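PDB 4DTH: VgrG protein, which probably cross-links actin through its toxin domain, which binds ATP and magnesium ions. Local coordinates for residues I142-N146 against A147-I151; E288-K292 against S293-A297. All blocks are in the same frame, centred on the assembly; numbering follows the deposited sequence.

Interaction 1 (I142-N146 against A147-I151); sequences IEITN and AKHVI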
loop_
_atom_site.group_PDB
_atom_site.type_symbol
_atom_site.label_atom_id
_atom_site.label_comp_id
_atom_site.label_asym_id
_atom_site.label_seq_id
_atom_site.Cartn_x
_atom_site.Cartn_y
_atom_site.Cartn_z
ATOM N N ILE A 142 -18.872 14.533 -3.608
ATOM C CA ILE A 142 -17.545 14.683 -4.195
ATOM C C ILE A 142 -17.012 16.031 -3.748
ATOM O O ILE A 142 -17.707 17.041 -3.874
ATOM C CB ILE A 142 -17.551 14.628 -5.761
ATOM C CG1 ILE A 142 -18.063 13.283 -6.298
ATOM C CG2 ILE A 142 -16.157 14.943 -6.326
ATOM C CD1 ILE A 142 -18.399 13.299 -7.862
ATOM N N GLU A 143 -15.774 16.049 -3.272
ATOM C CA GLU A 143 -15.053 17.265 -2.930
ATOM C C GLU A 143 -13.848 17.287 -3.869
ATOM O O GLU A 143 -13.196 16.253 -4.040
ATOM C CB GLU A 143 -14.578 17.245 -1.469
ATOM C CG GLU A 143 -15.697 17.364 -0.448
ATOM C CD GLU A 143 -16.257 18.756 -0.213
ATOM O OE1 GLU A 143 -17.273 18.856 0.510
ATOM O OE2 GLU A 143 -15.696 19.743 -0.746
ATOM N N ILE A 144 -13.584 18.431 -4.517
ATOM C CA ILE A 144 -12.451 18.587 -5.436
ATOM C C ILE A 144 -11.375 19.417 -4.750
ATOM O O ILE A 144 -11.621 20.572 -4.397
ATOM C CB ILE A 144 -12.887 19.186 -6.817
ATOM C CG1 ILE A 144 -13.892 18.262 -7.561
ATOM C CG2 ILE A 144 -11.669 19.554 -7.701
ATOM C CD1 ILE A 144 -13.384 16.819 -7.871
ATOM N N THR A 145 -10.189 18.838 -4.569
ATOM C CA THR A 145 -9.072 19.519 -3.898
ATOM C C THR A 145 -8.075 20.114 -4.874
ATOM O O THR A 145 -7.351 21.044 -4.514
ATOM C CB THR A 145 -8.465 18.639 -2.825
ATOM O OG1 THR A 145 -7.968 17.462 -3.449
ATOM C CG2 THR A 145 -9.476 18.292 -1.732
ATOM N N ASN A 146 -8.060 19.608 -6.118
ATOM C CA ASN A 146 -7.246 20.171 -7.186
ATOM C C ASN A 146 -8.126 20.328 -8.425
ATOM O O ASN A 146 -8.365 19.361 -9.152
ATOM C CB ASN A 146 -5.973 19.368 -7.474
ATOM C CG ASN A 146 -5.037 20.063 -8.443
ATOM O OD1 ASN A 146 -5.319 21.147 -8.968
ATOM N ND2 ASN A 146 -3.894 19.461 -8.703
ATOM N N ALA A 147 -8.630 21.554 -8.639
ATOM C CA ALA A 147 -9.488 21.880 -9.776
ATOM C C ALA A 147 -8.714 21.883 -11.099
ATOM O O ALA A 147 -9.335 21.837 -12.161
ATOM C CB ALA A 147 -10.171 23.223 -9.552
ATOM N N LYS A 148 -7.370 21.931 -11.036
ATOM C CA LYS A 148 -6.496 21.923 -12.205
ATOM C C LYS A 148 -6.320 20.487 -12.714
ATOM O O LYS A 148 -5.253 19.887 -12.592
ATOM C CB LYS A 148 -5.145 22.602 -11.897
ATOM C CG LYS A 148 -4.809 23.728 -12.864
ATOM C CD LYS A 148 -3.578 24.516 -12.424
ATOM C CE LYS A 148 -3.099 25.448 -13.508
ATOM N NZ LYS A 148 -2.239 24.738 -14.478
ATOM N N HIS A 149 -7.412 19.928 -13.247
ATOM C CA HIS A 149 -7.459 18.584 -13.820
ATOM C C HIS A 149 -8.571 18.498 -14.849
ATOM O O HIS A 149 -9.458 19.354 -14.879
ATOM C CB HIS A 149 -7.674 17.500 -12.721
ATOM C CG HIS A 149 -9.102 17.355 -12.271
ATOM N ND1 HIS A 149 -9.611 18.109 -11.227
ATOM C CD2 HIS A 149 -10.092 16.565 -12.760
ATOM C CE1 HIS A 149 -10.881 17.756 -11.111
ATOM N NE2 HIS A 149 -11.216 16.828 -12.012
ATOM N N VAL A 150 -8.531 17.454 -15.681
ATOM C CA VAL A 150 -9.607 17.111 -16.610
ATOM C C VAL A 150 -9.779 15.598 -16.583
ATOM O O VAL A 150 -8.810 14.867 -16.344
ATOM C CB VAL A 150 -9.467 17.652 -18.070
ATOM C CG1 VAL A 150 -9.515 19.173 -18.118
ATOM C CG2 VAL A 150 -8.221 17.114 -18.778
ATOM N N ILE A 151 -11.002 15.136 -16.834
ATOM C CA ILE A 151 -11.309 13.707 -16.928
ATOM C C ILE A 151 -11.637 13.453 -18.393
ATOM O O ILE A 151 -12.469 14.167 -18.964
ATOM C CB ILE A 151 -12.497 13.309 -15.995
ATOM C CG1 ILE A 151 -12.184 13.587 -14.501
ATOM C CG2 ILE A 151 -12.936 11.837 -16.239
ATOM C CD1 ILE A 151 -11.006 12.739 -13.879
#
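His-149 reaches back to Asn-146 across the turn that links strand 140-144 to strand 150-153. From its CB, which stays 4.1 Å from Asn-146 O, a chi1 of 80° sets CG between the backbone N and the carbonyl carbon, and the turn about the CB-CG bond then presents ND1 to the Asn-146 carbonyl. ND1 donates to O over 2.7 Å, the donor lying in the carbonyl plane while the oxygen sits 16° out of the ring plane. Next round the ring, CE1 meets CG2 of Ile-144 at 3.9 Å, and the methyl lies at the ring edge, in plane. NE2 hydrogen-bonds to the backbone N of Leu-130, so both ring nitrogens are engaged and the rotation of the ring is fixed.

The Asn-146 side chain secures the turn from a second direction. With CG anti to the backbone N, OD1 accepts from Lys-148 N at 3.0 Å; the donor stands well above the amide plane, and the N-H...O angle of 142° makes this a bent bond. Lys-148 itself centres an inverse gamma turn, whose closing bond from His-149 N to Ala-147 O is weak.

Val-36 and Met-38 of strand 34-38 touch the His-149 side chain, Phe-46 of strand 45-51 meets its ring at an inclined angle, and helix 101-124 packs on Ile-142 and Ile-151 at the two ends.

Interaction 2 (E288-K292 against S293-A297); sequences EILSK and SDAKA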
loop_
_atom_site.group_PDB
_atom_site.type_symbol
_atom_site.label_atom_id
_atom_site.label_comp_id
_atom_site.label_asym_id
_atom_site.label_seq_id
_atom_site.Cartn_x
_atom_site.Cartn_y
_atom_site.Cartn_z
ATOM N N GLU A 288 10.732 -0.918 18.810
ATOM C CA GLU A 288 10.095 -0.073 19.824
ATOM C C GLU A 288 9.095 -0.816 20.719
ATOM O O GLU A 288 8.815 -0.341 21.821
ATOM C CB GLU A 288 9.427 1.155 19.172
ATOM C CG GLU A 288 10.391 2.072 18.428
ATOM C CD GLU A 288 9.806 3.123 17.496
ATOM O OE1 GLU A 288 8.565 3.297 17.472
ATOM O OE2 GLU A 288 10.600 3.775 16.781
ATOM N N ILE A 289 8.561 -1.976 20.274
ATOM C CA ILE A 289 7.602 -2.731 21.083
ATOM C C ILE A 289 8.290 -3.543 22.187
ATOM O O ILE A 289 7.609 -4.080 23.058
ATOM C CB ILE A 289 6.570 -3.557 20.263
ATOM C CG1 ILE A 289 7.151 -4.899 19.746
ATOM C CG2 ILE A 289 5.905 -2.710 19.144
ATOM C CD1 ILE A 289 6.115 -5.878 19.217
ATOM N N LEU A 290 9.629 -3.651 22.125
ATOM C CA LEU A 290 10.451 -4.397 23.087
ATOM C C LEU A 290 11.215 -3.451 24.014
ATOM O O LEU A 290 11.376 -2.274 23.695
ATOM C CB LEU A 290 11.486 -5.265 22.329
ATOM C CG LEU A 290 10.970 -6.257 21.280
ATOM C CD1 LEU A 290 12.108 -6.774 20.419
ATOM C CD2 LEU A 290 10.240 -7.414 21.923
ATOM N N SER A 291 11.767 -3.998 25.128
ATOM C CA SER A 291 12.631 -3.242 26.037
ATOM C C SER A 291 13.971 -3.069 25.318
ATOM O O SER A 291 14.253 -3.849 24.405
ATOM C CB SER A 291 12.832 -4.018 27.333
ATOM O OG SER A 291 13.465 -5.270 27.099
ATOM N N LYS A 292 14.785 -2.059 25.705
ATOM C CA LYS A 292 16.111 -1.788 25.121
ATOM C C LYS A 292 16.950 -3.093 25.121
ATOM O O LYS A 292 17.543 -3.444 24.098
ATOM C CB LYS A 292 16.822 -0.666 25.919
ATOM C CG LYS A 292 18.165 -0.180 25.358
ATOM C CD LYS A 292 19.020 0.478 26.451
ATOM C CE LYS A 292 20.403 0.857 25.972
ATOM N NZ LYS A 292 21.387 0.900 27.090
ATOM N N SER A 293 16.914 -3.834 26.249
ATOM C CA SER A 293 17.620 -5.100 26.462
ATOM C C SER A 293 17.157 -6.222 25.511
ATOM O O SER A 293 18.004 -6.851 24.871
ATOM C CB SER A 293 17.490 -5.539 27.918
ATOM O OG SER A 293 18.195 -6.748 28.142
ATOM N N ASP A 294 15.829 -6.472 25.430
ATOM C CA ASP A 294 15.232 -7.490 24.550
ATOM C C ASP A 294 15.508 -7.194 23.079
ATOM O O ASP A 294 15.795 -8.127 22.327
ATOM C CB ASP A 294 13.717 -7.615 24.771
ATOM C CG ASP A 294 13.300 -8.409 25.994
ATOM O OD1 ASP A 294 14.173 -8.698 26.847
ATOM O OD2 ASP A 294 12.101 -8.761 26.089
ATOM N N ALA A 295 15.416 -5.908 22.671
ATOM C CA ALA A 295 15.687 -5.477 21.295
ATOM C C ALA A 295 17.138 -5.790 20.926
ATOM O O ALA A 295 17.379 -6.339 19.847
ATOM C CB ALA A 295 15.402 -3.985 21.136
ATOM N N LYS A 296 18.096 -5.510 21.853
ATOM C CA LYS A 296 19.523 -5.793 21.654
ATOM C C LYS A 296 19.732 -7.289 21.384
ATOM O O LYS A 296 20.431 -7.637 20.431
ATOM C CB LYS A 296 20.376 -5.307 22.849
ATOM C CG LYS A 296 20.746 -3.818 22.784
ATOM C CD LYS A 296 21.648 -3.376 23.956
ATOM C CE LYS A 296 22.053 -1.919 23.869
ATOM N NZ LYS A 296 22.866 -1.466 25.028
ATOM N N ALA A 297 19.065 -8.159 22.173
ATOM C CA ALA A 297 19.130 -9.622 22.057
ATOM C C ALA A 297 18.558 -10.108 20.720
ATOM O O ALA A 297 19.167 -10.960 20.073
ATOM C CB ALA A 297 18.395 -10.278 23.219
HETATM O O HOH W 1 10.611 -6.565 25.601
#
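Leu-290 lies over the first turn of helix 292-307, its CD1 3.9 Å from CA of Ala-295 and its CB 4.1 Å from CB of Asp-294. The side chain also touches Leu-223 and Val-227 of helix 221-245, so this leucine lies between the two helices.

Ser-291 is the N-cap. A chi1 of 61° turns OG toward the helix, where it accepts from Asp-294 N over 3.1 Å with an N-H...O angle of 162°. OG also hydrogen-bonds to Asp-219 OD2. The carbonyl of the same serine receives Ala-295 N at 2.9 Å, the donor nearly on the C=O axis, and Lys-292 O takes Lys-296 N in the following i to i+4 bond.

A water bridges the cap by accepting from Ser-291 N at 2.9 Å and donating to Asp-294 OD2 at 2.7 Å. The Asp-294 carboxylate is held further by the backbone N atoms of Asp-219 and Asp-220, one on each oxygen.

On the exposed side Lys-292 and Lys-296 run extended side by side, pointing the same way. Their NZ atoms come within 3.5 Å of each other, a like-charge approach that would probably depress the pKa of one ammonium.

In the fold
Interactions 1 and 2 belong to separate parts of the chain, on opposite sides of its centre: their own centres are 47 Å apart and their nearest atoms about 30 Å. Interaction 1 lies about 23 Å from the chain centre, in the strand-rich part, and interaction 2 about 28 Å from it, among helices. In sequence, 142-151 is complete well before 288-297 begins. Neither includes Glu-28, Glu-90, Gln-174 or Glu-351, the residues at the magnesium sites beside ATP. The first is a short connection, with an inverse gamma turn in it, between two strands that pair with different neighbours, and the second starts a helix, yet in both a polar side chain accepts a backbone N-H further along.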